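Local coordinates for protein phospholipase A1 (Streptomyces albidoflavus, PDB 4HYQ) that hydrolyses glycerophospholipids as a phospholipase A1, probably releasing the sn-1 acyl chain, and belongs to the GDSL-like (SGNH) hydrolase family, at residues A37-A40 against S44-S47; G187-A192 against L229-S234. All coordinates share one frame; numbering follows the deposited sequence.

Interaction 1 (A37-A40 against S44-S47); sequences ALWA and SPAS
Pro45 turns the CD edge of its ring toward the last turn of helix 35-43, where Ala40 and Trp39 meet it through the same carbon. CD lies 3.4 Å from Ala40 O and 3.9 Å from Ala40 CA, so the ring rests against the backbone of Ala40 as much as against its methyl group, whose CB stands 4.2 Å from Pro45 CD. From the indole comes one corner of the six-membered ring: Trp39 CZ3 approaches Pro45 CD at 4.2 Å. The proline meets the indole plane obliquely, and the two side chains run past one another in opposite directions, making a light touch and no stack. With CG anti to the backbone N (chi1 -172°), the indole lies beside the Trp39 carbonyl carbon, and this swings its benzo end along the helix toward Pro45.

The polar tie is a backbone bond from Ser44 N to Ala40 O at 3.0 Å, bent at the hydrogen (136°), with the donor tilted 30° from the carbonyl plane. Ala40 O therefore has an N-H and a proline CD close by. Ser44, the first residue to leave the helix, takes positive phi; this left-handed step turns the chain out of the helix and brings the Pro45 ring back against its end, while the CB of Ser44 points away from it. One residue before Ala40, Trp39 O accepts a hydrogen bond from Asn43 ND2.

The short loop leads from helix 35-43 into edge strand 47-50 of the parallel sheet. Ser47 is bonded through its backbone to Tyr5 of strand 4-9, and Ala46 to Gly3 just before it. Tyr5 also meets the Trp39 ring edge-to-face, and Leu229 and Leu232 pack against the indole, which thus links helix 35-43 to strand 4-9 and helix 221-235.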
loop_
_atom_site.group_PDB
_atom_site.type_symbol
_atom_site.label_atom_id
_atom_site.label_comp_id
_atom_site.label_asym_id
_atom_site.label_seq_id
_atom_site.Cartn_x
_atom_site.Cartn_y
_atom_site.Cartn_z
ATOM N N ALA A 37 0.390 -5.278 -12.662
ATOM C CA ALA A 37 0.493 -6.280 -13.713
ATOM C C ALA A 37 -0.852 -6.449 -14.400
ATOM O O ALA A 37 -0.903 -6.609 -15.631
ATOM C CB ALA A 37 0.962 -7.611 -13.134
ATOM N N LEU A 38 -1.933 -6.424 -13.620
ATOM C CA LEU A 38 -3.277 -6.551 -14.203
ATOM C C LEU A 38 -3.537 -5.359 -15.123
ATOM O O LEU A 38 -4.053 -5.524 -16.232
ATOM C CB LEU A 38 -4.363 -6.591 -13.116
ATOM C CG LEU A 38 -4.293 -7.761 -12.122
ATOM C CD1 LEU A 38 -5.362 -7.602 -11.048
ATOM C CD2 LEU A 38 -4.482 -9.072 -12.863
ATOM N N TRP A 39 -3.169 -4.161 -14.673
ATOM C CA TRP A 39 -3.397 -2.972 -15.493
ATOM C C TRP A 39 -2.565 -3.002 -16.776
ATOM O O TRP A 39 -3.070 -2.688 -17.857
ATOM C CB TRP A 39 -3.077 -1.697 -14.707
ATOM C CG TRP A 39 -3.484 -0.436 -15.440
ATOM C CD1 TRP A 39 -4.690 0.214 -15.363
ATOM C CD2 TRP A 39 -2.699 0.289 -16.389
ATOM N NE1 TRP A 39 -4.698 1.301 -16.208
ATOM C CE2 TRP A 39 -3.488 1.372 -16.851
ATOM C CE3 TRP A 39 -1.404 0.130 -16.899
ATOM C CZ2 TRP A 39 -3.023 2.286 -17.800
ATOM C CZ3 TRP A 39 -0.940 1.041 -17.843
ATOM C CH2 TRP A 39 -1.752 2.107 -18.283
ATOM N N ALA A 40 -1.296 -3.377 -16.666
ATOM C CA ALA A 40 -0.417 -3.422 -17.835
ATOM C C ALA A 40 -0.903 -4.435 -18.874
ATOM O O ALA A 40 -0.825 -4.183 -20.080
ATOM C CB ALA A 40 1.015 -3.747 -17.408
ATOM N N SER A 44 -1.727 -2.400 -22.291
ATOM C CA SER A 44 -0.582 -2.393 -23.201
ATOM C C SER A 44 0.269 -1.124 -23.279
ATOM O O SER A 44 0.357 -0.497 -24.341
ATOM C CB SER A 44 -1.055 -2.727 -24.623
ATOM O OG SER A 44 -1.850 -3.897 -24.639
ATOM N N PRO A 45 0.904 -0.723 -22.165
ATOM C CA PRO A 45 1.747 0.476 -22.180
ATOM C C PRO A 45 2.975 0.210 -23.053
ATOM O O PRO A 45 3.324 -0.942 -23.289
ATOM C CB PRO A 45 2.118 0.657 -20.708
ATOM C CG PRO A 45 2.103 -0.759 -20.190
ATOM C CD PRO A 45 0.859 -1.315 -20.816
ATOM N N ALA A 46 3.620 1.273 -23.528
ATOM C CA ALA A 46 4.808 1.136 -24.369
ATOM C C ALA A 46 5.851 0.254 -23.694
ATOM O O ALA A 46 6.585 -0.472 -24.355
ATOM C CB ALA A 46 5.398 2.512 -24.668
ATOM N N SER A 47 5.932 0.352 -22.372
ATOM C CA SER A 47 6.857 -0.459 -21.582
ATOM C C SER A 47 6.257 -0.604 -20.192
ATOM O O SER A 47 5.398 0.187 -19.790
ATOM C CB SER A 47 8.235 0.197 -21.484
ATOM O OG SER A 47 8.168 1.470 -20.869
#

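Interaction 2 (G187-A192 against L229-S234); sequences GDIAAA and LPVLNS
Val231 overlaps Gly187 with one methyl and the short helix 189-192 with the other. Val231 CG1 sits 3.4 Å from Gly187 CA, and the peptide carbon Gly187 C is next at 3.8 Å; having no side chain, Gly187 lets the methyl settle directly on its backbone. Val231 CG2 packs on the helix, 3.7 Å from Ala192 CB and 3.8 Å from Ile189 CD1. The forked side chain is set by CG1 anti to the backbone N (chi1 169°), and with it Val231 straddles the bend by which the chain passes from strand to helix. Ile189 starts off to one side of helix 221-235, but its CD1 comes round to touch CG2 and CB of Val231, the two side chains crossing at a slant. The CB of Ala192 points toward helix 221-235. Across the two segments the side-chain packing is apolar, with Val231 CG1 also lying on the Gly187-Asp188 backbone.

At the bend, Asp188 is both the centre of an inverse gamma turn and the N-cap of helix 189-192. Its OD1 accepts from Ala191 N at 2.9 Å with a fairly straight N-H (154°), the donor standing above the carboxylate plane, 57° out of it. That capping bond closes the first turn, and probably helps to fix the helix that carries Ile189 and Ala192. On the other side, Ser234 OG bonds back to Val231 O at 2.6 Å, giving this carbonyl a side-chain partner.

Leu140 of strand 136-140 touches both Ile189 and Val231, closing the cluster from the sheet side. Helix 221-235 here covers the C-terminal end of edge strand 185-187, the packing of a final helix on a parallel sheet characteristic of the alpha/beta/alpha sandwich of SGNH hydrolases.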
loop_
_atom_site.group_PDB
_atom_site.type_symbol
_atom_site.label_atom_id
_atom_site.label_comp_id
_atom_site.label_asym_id
_atom_site.label_seq_id
_atom_site.Cartn_x
_atom_site.Cartn_y
_atom_site.Cartn_z
ATOM N N GLY A 187 -5.402 7.648 -4.838
ATOM C CA GLY A 187 -6.305 6.520 -5.014
ATOM C C GLY A 187 -6.910 6.161 -3.665
ATOM O O GLY A 187 -6.196 5.730 -2.763
ATOM N N ASP A 188 -8.224 6.327 -3.523
ATOM C CA ASP A 188 -8.876 6.059 -2.244
ATOM C C ASP A 188 -9.188 4.583 -2.040
ATOM O O ASP A 188 -10.308 4.134 -2.252
ATOM C CB ASP A 188 -10.168 6.879 -2.134
ATOM C CG ASP A 188 -10.673 6.986 -0.707
ATOM O OD1 ASP A 188 -10.301 6.135 0.138
ATOM O OD2 ASP A 188 -11.456 7.923 -0.426
ATOM N N ILE A 189 -8.179 3.833 -1.623
ATOM C CA ILE A 189 -8.318 2.401 -1.390
ATOM C C ILE A 189 -9.224 2.111 -0.183
ATOM O O ILE A 189 -9.971 1.140 -0.193
ATOM C CB ILE A 189 -6.907 1.791 -1.197
ATOM C CG1 ILE A 189 -6.163 1.827 -2.542
ATOM C CG2 ILE A 189 -6.982 0.369 -0.635
ATOM C CD1 ILE A 189 -6.769 0.960 -3.637
ATOM N N ALA A 190 -9.171 2.962 0.840
ATOM C CA ALA A 190 -10.005 2.781 2.025
ATOM C C ALA A 190 -11.473 2.800 1.610
ATOM O O ALA A 190 -12.273 1.989 2.073
ATOM C CB ALA A 190 -9.727 3.887 3.038
ATOM N N ALA A 191 -11.822 3.717 0.711
ATOM C CA ALA A 191 -13.195 3.804 0.245
ATOM C C ALA A 191 -13.550 2.549 -0.550
ATOM O O ALA A 191 -14.600 1.943 -0.339
ATOM C CB ALA A 191 -13.375 5.051 -0.618
ATOM N N ALA A 192 -12.663 2.143 -1.452
ATOM C CA ALA A 192 -12.902 0.959 -2.273
ATOM C C ALA A 192 -13.031 -0.321 -1.450
ATOM O O ALA A 192 -13.762 -1.237 -1.839
ATOM C CB ALA A 192 -11.773 0.796 -3.306
ATOM N N LEU A 229 -7.201 -2.473 -8.564
ATOM C CA LEU A 229 -7.239 -2.229 -10.002
ATOM C C LEU A 229 -8.262 -1.167 -10.437
ATOM O O LEU A 229 -7.930 -0.262 -11.210
ATOM C CB LEU A 229 -7.465 -3.540 -10.754
ATOM C CG LEU A 229 -7.485 -3.385 -12.279
ATOM C CD1 LEU A 229 -6.165 -2.806 -12.785
ATOM C CD2 LEU A 229 -7.767 -4.748 -12.905
ATOM N N PRO A 230 -9.509 -1.251 -9.942
ATOM C CA PRO A 230 -10.493 -0.240 -10.351
ATOM C C PRO A 230 -10.077 1.166 -9.920
ATOM O O PRO A 230 -10.324 2.138 -10.636
ATOM C CB PRO A 230 -11.780 -0.712 -9.676
ATOM C CG PRO A 230 -11.607 -2.216 -9.642
ATOM C CD PRO A 230 -10.158 -2.340 -9.191
ATOM N N VAL A 231 -9.426 1.273 -8.765
ATOM C CA VAL A 231 -8.966 2.573 -8.284
ATOM C C VAL A 231 -7.897 3.104 -9.249
ATOM O O VAL A 231 -7.960 4.264 -9.667
ATOM C CB VAL A 231 -8.419 2.464 -6.837
ATOM C CG1 VAL A 231 -7.692 3.749 -6.432
ATOM C CG2 VAL A 231 -9.585 2.197 -5.877
ATOM N N LEU A 232 -6.925 2.269 -9.623
ATOM C CA LEU A 232 -5.921 2.735 -10.581
ATOM C C LEU A 232 -6.572 3.082 -11.920
ATOM O O LEU A 232 -6.209 4.086 -12.534
ATOM C CB LEU A 232 -4.802 1.700 -10.809
ATOM C CG LEU A 232 -3.780 2.106 -11.894
ATOM C CD1 LEU A 232 -3.079 3.405 -11.486
ATOM C CD2 LEU A 232 -2.740 1.002 -12.103
ATOM N N ASN A 233 -7.512 2.257 -12.381
ATOM C CA ASN A 233 -8.196 2.519 -13.659
ATOM C C ASN A 233 -8.836 3.901 -13.645
ATOM O O ASN A 233 -8.828 4.611 -14.652
ATOM C CB ASN A 233 -9.324 1.519 -13.923
ATOM C CG ASN A 233 -8.836 0.139 -14.298
ATOM O OD1 ASN A 233 -7.688 -0.049 -14.680
ATOM N ND2 ASN A 233 -9.731 -0.843 -14.206
ATOM N N SER A 234 -9.398 4.272 -12.501
ATOM C CA SER A 234 -10.080 5.556 -12.356
ATOM C C SER A 234 -9.169 6.779 -12.375
ATOM O O SER A 234 -9.621 7.894 -12.659
ATOM C CB SER A 234 -10.883 5.574 -11.052
ATOM O OG SER A 234 -10.040 5.814 -9.927
#

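Helix 221-235 supplies one side of interaction 2 and packs on Trp39 of interaction 1, and through it they join: Leu38 CB of interaction 1 lies 3.9 Å from Leu229 CD2, on the helix side turned away from interaction 2. Their centres are about 17 Å apart, toward the two outermost strands, 47-50 and 185-187. Interaction 1, about 19 Å from the centre of the chain, is local: a helix end closed by a backbone bond, part buried by Trp39 and part exposed at Ser44. Interaction 2, about 11 Å from that centre, joins segments distant in sequence by methyl packing alone, its polar bonds staying within each segment.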